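Local coordinates for 11S globulin seed storage protein (Amaranthus hypochondriacus, PDB 3QAC) that probably serves as a seed storage protein, holding a reserve of amino acids for the germinating plant, at residues S416-L421 / N428-S433; M85-C90 / A285-N290; D298-E303 / V329-A334. All coordinates share one frame; numbering follows the deposited sequence.

How the interactions relate
Interactions 1 and 2 are buried and interaction 3 lies on the surface, yet all three are van der Waals contacts without a hydrogen bond between their segments. Interaction 1 joins two helices of the C-terminal arm, where a second subunit supplies polar partners. Interaction 2 packs a strand end of the N-terminal cupin module against 285-290, beside a disulfide, and uses aliphatic and thioether groups. Interaction 3 sets two exposed tyrosine rings edge by edge in the C-terminal cupin module. Strands 288-290 and 299-301 follow each other in the chain but serve different sheets, and interactions 2 and 3 are about 9 Å apart at their nearest atoms, without touching.

Interaction 1 of 3, residues S416-L421 / N428-S433; sequences SAIRSL and NIYQIS
Ile-418 meets Tyr-430 and Leu-421 meets Ile-429 in the helical arm that extends from the C-terminal cupin barrel, as in 11S and 7S seed globulins. From CB of Ile-418, CG2 takes the branch anti to the backbone N, while CG1 stands anti to the carbonyl carbon (chi1 -63°). A second bend carries CD1 across to Tyr-430, and this methyl makes the contact of Ile-418 with Tyr-430. It lies 3.3 Å from Tyr-430 OH and 4.0 Å from Tyr-430 CE1, approaching the phenol end of the ring obliquely. The hydroxyl itself is bonded to the backbone O of Leu-183 of the second subunit, so the methyl rests against a polar atom whose hydrogen bond is made across the trimer interface. Leu-440 of helix 434-442 packs on both Ile-418 and Tyr-430. Leu-421 CD1 touches Ile-429 CD1 at 3.8 Å, methyl to methyl, the two side chains crossing at about a right angle. Ile-429 also backs its neighbour, since its CG1 lies 3.5 Å above one face of the Tyr-430 ring, offset toward the rim. At the start of helix 417-420, Ser-416 is the N-cap: Arg-419 N donates to Ser-416 OG at 3.0 Å and a nearly straight 168°. Ser-416 O is gripped twice, with Ser-420 N and Ser-420 OG approaching from opposite faces of its carbonyl plane.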
loop_
_atom_site.group_PDB
_atom_site.type_symbol
_atom_site.label_atom_id
_atom_site.label_comp_id
_atom_site.label_asym_id
_atom_site.label_seq_id
_atom_site.Cartn_x
_atom_site.Cartn_y
_atom_site.Cartn_z
ATOM N N SER A 416 -27.315 -10.843 9.380
ATOM C CA SER A 416 -26.361 -11.946 9.251
ATOM C C SER A 416 -26.314 -12.391 7.795
ATOM O O SER A 416 -27.178 -12.009 6.988
ATOM C CB SER A 416 -26.777 -13.132 10.120
ATOM O OG SER A 416 -27.892 -13.812 9.558
ATOM N N ALA A 417 -25.311 -13.193 7.450
ATOM C CA ALA A 417 -25.209 -13.681 6.087
ATOM C C ALA A 417 -26.455 -14.484 5.774
ATOM O O ALA A 417 -27.096 -14.266 4.760
ATOM C CB ALA A 417 -23.993 -14.524 5.917
ATOM N N ILE A 418 -26.804 -15.406 6.662
ATOM C CA ILE A 418 -27.940 -16.289 6.428
ATOM C C ILE A 418 -29.234 -15.500 6.213
ATOM O O ILE A 418 -29.969 -15.734 5.257
ATOM C CB ILE A 418 -28.118 -17.275 7.596
ATOM C CG1 ILE A 418 -26.895 -18.194 7.705
ATOM C CG2 ILE A 418 -29.374 -18.080 7.430
ATOM C CD1 ILE A 418 -26.481 -18.859 6.402
ATOM N N ARG A 419 -29.509 -14.563 7.110
ATOM C CA ARG A 419 -30.734 -13.783 7.021
ATOM C C ARG A 419 -30.794 -12.908 5.767
ATOM O O ARG A 419 -31.865 -12.634 5.251
ATOM C CB ARG A 419 -30.896 -12.922 8.259
ATOM C CG ARG A 419 -32.165 -12.140 8.254
ATOM C CD ARG A 419 -32.729 -12.064 9.647
ATOM N NE ARG A 419 -33.617 -10.920 9.776
ATOM C CZ ARG A 419 -34.352 -10.680 10.852
ATOM N NH1 ARG A 419 -35.135 -9.600 10.888
ATOM N NH2 ARG A 419 -34.301 -11.526 11.886
ATOM N N SER A 420 -29.634 -12.477 5.283
ATOM C CA SER A 420 -29.564 -11.734 4.033
ATOM C C SER A 420 -29.846 -12.608 2.805
ATOM O O SER A 420 -30.146 -12.091 1.730
ATOM C CB SER A 420 -28.207 -11.049 3.893
ATOM O OG SER A 420 -28.047 -10.049 4.885
ATOM N N LEU A 421 -29.755 -13.924 2.967
ATOM C CA LEU A 421 -30.041 -14.859 1.873
ATOM C C LEU A 421 -31.536 -15.035 1.617
ATOM O O LEU A 421 -32.303 -15.238 2.551
ATOM C CB LEU A 421 -29.441 -16.233 2.169
ATOM C CG LEU A 421 -27.927 -16.323 2.239
ATOM C CD1 LEU A 421 -27.516 -17.721 2.597
ATOM C CD2 LEU A 421 -27.323 -15.890 0.894
ATOM N N ASN A 428 -32.364 -24.340 -0.818
ATOM C CA ASN A 428 -31.608 -24.954 -1.906
ATOM C C ASN A 428 -30.125 -25.257 -1.606
ATOM O O ASN A 428 -29.641 -26.339 -1.944
ATOM C CB ASN A 428 -31.743 -24.130 -3.188
ATOM C CG ASN A 428 -32.768 -24.713 -4.151
ATOM O OD1 ASN A 428 -32.966 -25.925 -4.197
ATOM N ND2 ASN A 428 -33.421 -23.852 -4.921
ATOM N N ILE A 429 -29.403 -24.320 -0.988
ATOM C CA ILE A 429 -27.976 -24.535 -0.730
ATOM C C ILE A 429 -27.758 -25.471 0.437
ATOM O O ILE A 429 -26.704 -26.095 0.551
ATOM C CB ILE A 429 -27.183 -23.227 -0.448
ATOM C CG1 ILE A 429 -27.729 -22.514 0.795
ATOM C CG2 ILE A 429 -27.169 -22.321 -1.665
ATOM C CD1 ILE A 429 -27.005 -21.238 1.126
ATOM N N TYR A 430 -28.743 -25.562 1.319
ATOM C CA TYR A 430 -28.593 -26.434 2.467
ATOM C C TYR A 430 -29.401 -27.712 2.307
ATOM O O TYR A 430 -29.323 -28.605 3.143
ATOM C CB TYR A 430 -28.937 -25.686 3.757
ATOM C CG TYR A 430 -27.954 -24.575 4.040
ATOM C CD1 TYR A 430 -28.378 -23.252 4.151
ATOM C CD2 TYR A 430 -26.585 -24.840 4.148
ATOM C CE1 TYR A 430 -27.481 -22.225 4.400
ATOM C CE2 TYR A 430 -25.672 -23.822 4.391
ATOM C CZ TYR A 430 -26.126 -22.508 4.518
ATOM O OH TYR A 430 -25.236 -21.469 4.756
ATOM N N GLN A 431 -30.156 -27.799 1.214
ATOM C CA GLN A 431 -30.979 -28.978 0.943
ATOM C C GLN A 431 -31.921 -29.226 2.115
ATOM O O GLN A 431 -31.869 -30.267 2.769
ATOM C CB GLN A 431 -30.092 -30.199 0.670
ATOM C CG GLN A 431 -29.120 -29.965 -0.487
ATOM C CD GLN A 431 -28.463 -31.229 -1.018
ATOM O OE1 GLN A 431 -27.683 -31.878 -0.322
ATOM N NE2 GLN A 431 -28.752 -31.564 -2.273
ATOM N N ILE A 432 -32.766 -28.240 2.391
ATOM C CA ILE A 432 -33.709 -28.323 3.497
ATOM C C ILE A 432 -35.028 -27.676 3.069
ATOM O O ILE A 432 -35.112 -27.079 1.991
ATOM C CB ILE A 432 -33.144 -27.663 4.778
ATOM C CG1 ILE A 432 -32.763 -26.206 4.513
ATOM C CG2 ILE A 432 -31.925 -28.426 5.293
ATOM C CD1 ILE A 432 -32.116 -25.530 5.703
ATOM N N SER A 433 -36.065 -27.811 3.890
ATOM C CA SER A 433 -37.378 -27.311 3.503
ATOM C C SER A 433 -37.409 -25.795 3.531
ATOM O O SER A 433 -36.534 -25.153 4.106
ATOM C CB SER A 433 -38.483 -27.865 4.410
ATOM O OG SER A 433 -38.436 -27.269 5.692
#

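Interaction 2 of 3, residues M85-C90 / A285-N290; sequences MMIPGC and ARLAVN
No flat group takes part where Leu-287 meets Met-85 and Ile-87; the contact is made by a sulfur and aliphatic methyls, with no ring face or edge between them. Met-85 and Ile-87 both point toward 285-290, and Leu-287 meets them with a single branch, CD1. Leu-287 CG stands anti to the carbonyl carbon, and with chi2 at 177° its CD1 is the extended tip, facing Met-85 SD and Ile-87 CD1, which lie side by side in front of it. The closer is Met-85 SD, 3.4 Å from Leu-287 CD1, a tight approach for a thioether sulfur and a methyl. Met-85 bends at chi3 (-66°), and its side chain passes Leu-287 obliquely. Ile-87 CD1 touches the same methyl more loosely, at 4.3 Å from Leu-287 CD1. Around them, Phe-140 and Met-142 of strand 138-142 pack on Met-85, and Arg-132 reaches both Met-85 and Leu-287.

From Ile-87 the chain reverses in a type II turn, closed by Cys-90 N donating to Ile-87 O at 3.3 Å. Gly-89 takes the third position with positive phi, as is usual in type II turns. The turn delivers Cys-90 to its disulfide with Cys-283, a few residues before Leu-287. Strand 288-290 then pairs with 138-142 at the edge of the N-terminal cupin sheet. In this precursor the disulfide lies within one chain; after processing, such a bond links the acidic and basic chains, as is typical of 11S globulins.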
loop_
_atom_site.group_PDB
_atom_site.type_symbol
_atom_site.label_atom_id
_atom_site.label_comp_id
_atom_site.label_asym_id
_atom_site.label_seq_id
_atom_site.Cartn_x
_atom_site.Cartn_y
_atom_site.Cartn_z
ATOM N N MET A 85 2.532 13.269 23.983
ATOM C CA MET A 85 2.921 13.059 22.600
ATOM C C MET A 85 3.666 14.282 22.067
ATOM O O MET A 85 3.167 15.399 22.155
ATOM C CB MET A 85 1.674 12.819 21.780
ATOM C CG MET A 85 1.660 11.539 21.032
ATOM S SD MET A 85 -0.069 11.144 20.828
ATOM C CE MET A 85 -0.440 10.888 22.548
ATOM N N MET A 86 4.862 14.080 21.529
ATOM C CA MET A 86 5.622 15.200 20.991
ATOM C C MET A 86 5.487 15.219 19.491
ATOM O O MET A 86 6.393 14.801 18.769
ATOM C CB MET A 86 7.102 15.128 21.373
ATOM C CG MET A 86 7.367 15.241 22.873
ATOM S SD MET A 86 7.421 13.619 23.641
ATOM C CE MET A 86 9.097 13.115 23.240
ATOM N N ILE A 87 4.345 15.687 19.017
ATOM C CA ILE A 87 4.115 15.727 17.591
ATOM C C ILE A 87 4.787 16.953 17.018
ATOM O O ILE A 87 4.571 18.067 17.491
ATOM C CB ILE A 87 2.637 15.741 17.271
ATOM C CG1 ILE A 87 1.956 14.514 17.892
ATOM C CG2 ILE A 87 2.437 15.786 15.778
ATOM C CD1 ILE A 87 0.428 14.633 18.027
ATOM N N PRO A 88 5.622 16.752 15.995
ATOM C CA PRO A 88 6.366 17.836 15.348
ATOM C C PRO A 88 5.431 18.900 14.798
ATOM O O PRO A 88 4.596 18.593 13.947
ATOM C CB PRO A 88 7.074 17.127 14.185
ATOM C CG PRO A 88 7.167 15.727 14.615
ATOM C CD PRO A 88 5.903 15.453 15.371
ATOM N N GLY A 89 5.565 20.126 15.298
ATOM C CA GLY A 89 4.840 21.255 14.746
ATOM C C GLY A 89 3.708 21.750 15.620
ATOM O O GLY A 89 3.156 22.827 15.382
ATOM N N CYS A 90 3.359 20.969 16.637
ATOM C CA CYS A 90 2.232 21.322 17.492
ATOM C C CYS A 90 2.646 22.371 18.514
ATOM O O CYS A 90 3.824 22.476 18.852
ATOM C CB CYS A 90 1.640 20.078 18.151
ATOM S SG CYS A 90 0.839 18.968 16.951
ATOM N N ALA A 285 -6.771 17.057 18.930
ATOM C CA ALA A 285 -7.648 15.890 19.101
ATOM C C ALA A 285 -7.241 15.028 20.304
ATOM O O ALA A 285 -6.084 15.055 20.731
ATOM C CB ALA A 285 -7.667 15.048 17.828
ATOM N N ARG A 286 -8.176 14.260 20.856
ATOM C CA ARG A 286 -7.807 13.395 21.979
ATOM C C ARG A 286 -6.941 12.228 21.523
ATOM O O ARG A 286 -6.087 11.764 22.278
ATOM C CB ARG A 286 -9.021 12.887 22.765
ATOM C CD ARG A 286 -9.724 11.816 24.934
ATOM C CZ ARG A 286 -9.143 10.353 26.841
ATOM N NH2 ARG A 286 -8.558 11.360 27.476
ATOM N N LEU A 287 -7.147 11.780 20.283
ATOM C CA LEU A 287 -6.411 10.636 19.750
ATOM C C LEU A 287 -6.801 9.342 20.455
ATOM O O LEU A 287 -6.080 8.342 20.382
ATOM C CB LEU A 287 -4.902 10.857 19.872
ATOM C CG LEU A 287 -4.324 11.829 18.847
ATOM C CD1 LEU A 287 -2.856 12.033 19.101
ATOM C CD2 LEU A 287 -4.550 11.286 17.457
ATOM N N ALA A 288 -7.938 9.378 21.142
ATOM C CA ALA A 288 -8.433 8.224 21.878
ATOM C C ALA A 288 -9.950 8.246 21.952
ATOM O O ALA A 288 -10.560 9.298 21.865
ATOM C CB ALA A 288 -7.854 8.203 23.268
ATOM N N VAL A 289 -10.560 7.073 22.077
ATOM C CA VAL A 289 -11.931 6.994 22.562
ATOM C C VAL A 289 -12.045 5.872 23.604
ATOM O O VAL A 289 -11.456 4.804 23.465
ATOM C CB VAL A 289 -13.016 6.832 21.443
ATOM C CG1 VAL A 289 -12.477 7.160 20.059
ATOM C CG2 VAL A 289 -13.628 5.443 21.481
ATOM N N ASN A 290 -12.791 6.138 24.665
ATOM C CA ASN A 290 -12.977 5.151 25.704
ATOM C C ASN A 290 -14.097 4.190 25.319
ATOM O O ASN A 290 -15.244 4.600 25.129
ATOM C CB ASN A 290 -13.269 5.834 27.024
ATOM C CG ASN A 290 -13.073 4.921 28.185
ATOM O OD1 ASN A 290 -13.835 3.979 28.363
ATOM N ND2 ASN A 290 -12.042 5.178 28.987
#

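Interaction 3 of 3, residues D298-E303 / V329-A334; sequences DVYTPE and VLYRNA
Leading to the meeting of Tyr-300 with Tyr-331, Asp-298 and Val-299 both face Leu-307 in a classic beta bulge, and Asp-298 OD2 accepts from Thr-309 N. Tyr-300 follows with CG anti to the backbone N (chi1 168°), which swings the ring out toward the neighbouring tyrosine. The two rings touch at their rims: Tyr-300 CE2 lies 4.2 Å from Tyr-331 CE2, each atom near the plane of the other ring, while the side chains cross at about a right angle. Neither ring offers its face to the other. These tyrosines belong to the C-terminal cupin module, where 299-301 is an edge strand of the sheet and pairs with 305-310, which in turn pairs with 324-330. Thr-301 turns elsewhere, its OG1 bonded to Leu-449 O. After Pro-302, Glu-303 has positive phi and directs its CB away from Tyr-331, so it is the backbone that makes contact. Glu-303 CA and Glu-303 C each come within 3.9 Å of Tyr-331 CD2, the carbonyl carbon lying in the ring plane at its edge. Tyr-331 itself opens a type II turn, in which Ala-334 N donates to Tyr-331 O at 2.9 Å.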
loop_
_atom_site.group_PDB
_atom_site.type_symbol
_atom_site.label_atom_id
_atom_site.label_comp_id
_atom_site.label_asym_id
_atom_site.label_seq_id
_atom_site.Cartn_x
_atom_site.Cartn_y
_atom_site.Cartn_z
ATOM N N ASP A 298 -22.077 -0.071 19.672
ATOM C CA ASP A 298 -22.805 -0.170 18.409
ATOM C C ASP A 298 -23.799 -1.294 18.536
ATOM O O ASP A 298 -24.804 -1.363 17.825
ATOM C CB ASP A 298 -21.865 -0.504 17.246
ATOM C CG ASP A 298 -20.545 0.224 17.340
ATOM O OD1 ASP A 298 -20.453 1.345 16.783
ATOM O OD2 ASP A 298 -19.611 -0.330 17.976
ATOM N N VAL A 299 -23.484 -2.200 19.442
ATOM C CA VAL A 299 -24.321 -3.346 19.662
ATOM C C VAL A 299 -24.515 -3.503 21.149
ATOM O O VAL A 299 -23.556 -3.468 21.918
ATOM C CB VAL A 299 -23.676 -4.622 19.087
ATOM C CG1 VAL A 299 -24.585 -5.814 19.293
ATOM C CG2 VAL A 299 -23.359 -4.441 17.601
ATOM N N TYR A 300 -25.774 -3.608 21.550
ATOM C CA TYR A 300 -26.125 -4.171 22.836
ATOM C C TYR A 300 -27.224 -5.203 22.617
ATOM O O TYR A 300 -28.079 -5.050 21.745
ATOM C CB TYR A 300 -26.600 -3.125 23.837
ATOM C CG TYR A 300 -27.231 -3.801 25.034
ATOM C CD1 TYR A 300 -28.564 -3.592 25.369
ATOM C CD2 TYR A 300 -26.494 -4.700 25.800
ATOM C CE1 TYR A 300 -29.141 -4.238 26.463
ATOM C CE2 TYR A 300 -27.054 -5.353 26.882
ATOM C CZ TYR A 300 -28.376 -5.119 27.215
ATOM O OH TYR A 300 -28.915 -5.781 28.298
ATOM N N THR A 301 -27.181 -6.272 23.397
ATOM C CA THR A 301 -28.267 -7.235 23.424
ATOM C C THR A 301 -28.498 -7.592 24.880
ATOM O O THR A 301 -27.600 -8.106 25.545
ATOM C CB THR A 301 -27.966 -8.500 22.570
ATOM O OG1 THR A 301 -27.721 -8.112 21.212
ATOM C CG2 THR A 301 -29.147 -9.462 22.598
ATOM N N PRO A 302 -29.699 -7.274 25.387
ATOM C CA PRO A 302 -30.172 -7.559 26.745
ATOM C C PRO A 302 -29.615 -8.855 27.320
ATOM O O PRO A 302 -29.953 -9.938 26.840
ATOM C CB PRO A 302 -31.681 -7.678 26.550
ATOM C CG PRO A 302 -31.975 -6.682 25.467
ATOM C CD PRO A 302 -30.746 -6.631 24.572
ATOM N N GLU A 303 -28.779 -8.736 28.348
ATOM C CA GLU A 303 -28.194 -9.899 29.006
ATOM C C GLU A 303 -27.450 -10.813 28.034
ATOM O O GLU A 303 -27.430 -12.039 28.187
ATOM C CB GLU A 303 -29.262 -10.670 29.779
ATOM C CG GLU A 303 -29.725 -9.954 31.045
ATOM C CD GLU A 303 -30.880 -10.662 31.735
ATOM O OE1 GLU A 303 -31.794 -11.142 31.023
ATOM O OE2 GLU A 303 -30.879 -10.735 32.986
ATOM N N VAL A 329 -17.996 -7.129 25.361
ATOM C CA VAL A 329 -18.312 -7.777 26.617
ATOM C C VAL A 329 -19.420 -8.799 26.405
ATOM O O VAL A 329 -20.506 -8.486 25.896
ATOM C CB VAL A 329 -18.627 -6.780 27.766
ATOM C CG1 VAL A 329 -17.630 -5.625 27.741
ATOM C CG2 VAL A 329 -20.054 -6.272 27.675
ATOM N N LEU A 330 -19.122 -10.042 26.753
ATOM C CA LEU A 330 -20.146 -11.056 26.743
ATOM C C LEU A 330 -20.412 -11.345 28.185
ATOM O O LEU A 330 -19.491 -11.507 28.963
ATOM C CB LEU A 330 -19.705 -12.312 25.995
ATOM C CG LEU A 330 -19.799 -12.275 24.473
ATOM C CD1 LEU A 330 -19.275 -13.569 23.907
ATOM C CD2 LEU A 330 -21.239 -12.063 24.037
ATOM N N TYR A 331 -21.685 -11.351 28.547
ATOM C CA TYR A 331 -22.103 -11.653 29.910
ATOM C C TYR A 331 -22.165 -13.163 30.066
ATOM O O TYR A 331 -21.945 -13.889 29.094
ATOM C CB TYR A 331 -23.467 -11.023 30.185
ATOM C CG TYR A 331 -23.454 -9.512 30.113
ATOM C CD1 TYR A 331 -22.446 -8.779 30.730
ATOM C CD2 TYR A 331 -24.453 -8.817 29.438
ATOM C CE1 TYR A 331 -22.424 -7.392 30.674
ATOM C CE2 TYR A 331 -24.449 -7.426 29.380
ATOM C CZ TYR A 331 -23.432 -6.722 29.997
ATOM O OH TYR A 331 -23.424 -5.349 29.940
ATOM N N ARG A 332 -22.471 -13.636 31.273
ATOM C CA ARG A 332 -22.468 -15.076 31.534
ATOM C C ARG A 332 -23.192 -15.880 30.448
ATOM O O ARG A 332 -24.338 -15.601 30.104
ATOM C CB ARG A 332 -22.983 -15.413 32.955
ATOM C CG ARG A 332 -24.501 -15.316 33.178
ATOM C CD ARG A 332 -25.125 -16.670 33.598
ATOM N NE ARG A 332 -25.245 -16.863 35.048
ATOM C CZ ARG A 332 -26.373 -17.202 35.678
ATOM N NH1 ARG A 332 -27.497 -17.382 34.994
ATOM N NH2 ARG A 332 -26.386 -17.361 36.999
ATOM N N ASN A 333 -22.477 -16.864 29.902
ATOM C CA ASN A 333 -22.994 -17.816 28.909
ATOM C C ASN A 333 -23.467 -17.206 27.592
ATOM O O ASN A 333 -24.043 -17.894 26.756
ATOM C CB ASN A 333 -24.073 -18.714 29.516
ATOM C CG ASN A 333 -23.591 -19.434 30.768
ATOM O OD1 ASN A 333 -22.413 -19.782 30.889
ATOM N ND2 ASN A 333 -24.501 -19.652 31.711
ATOM N N ALA A 334 -23.216 -15.919 27.405
ATOM C CA ALA A 334 -23.598 -15.266 26.171
ATOM C C ALA A 334 -22.574 -15.597 25.107
ATOM O O ALA A 334 -21.442 -16.000 25.409
ATOM C CB ALA A 334 -23.697 -13.769 26.361
#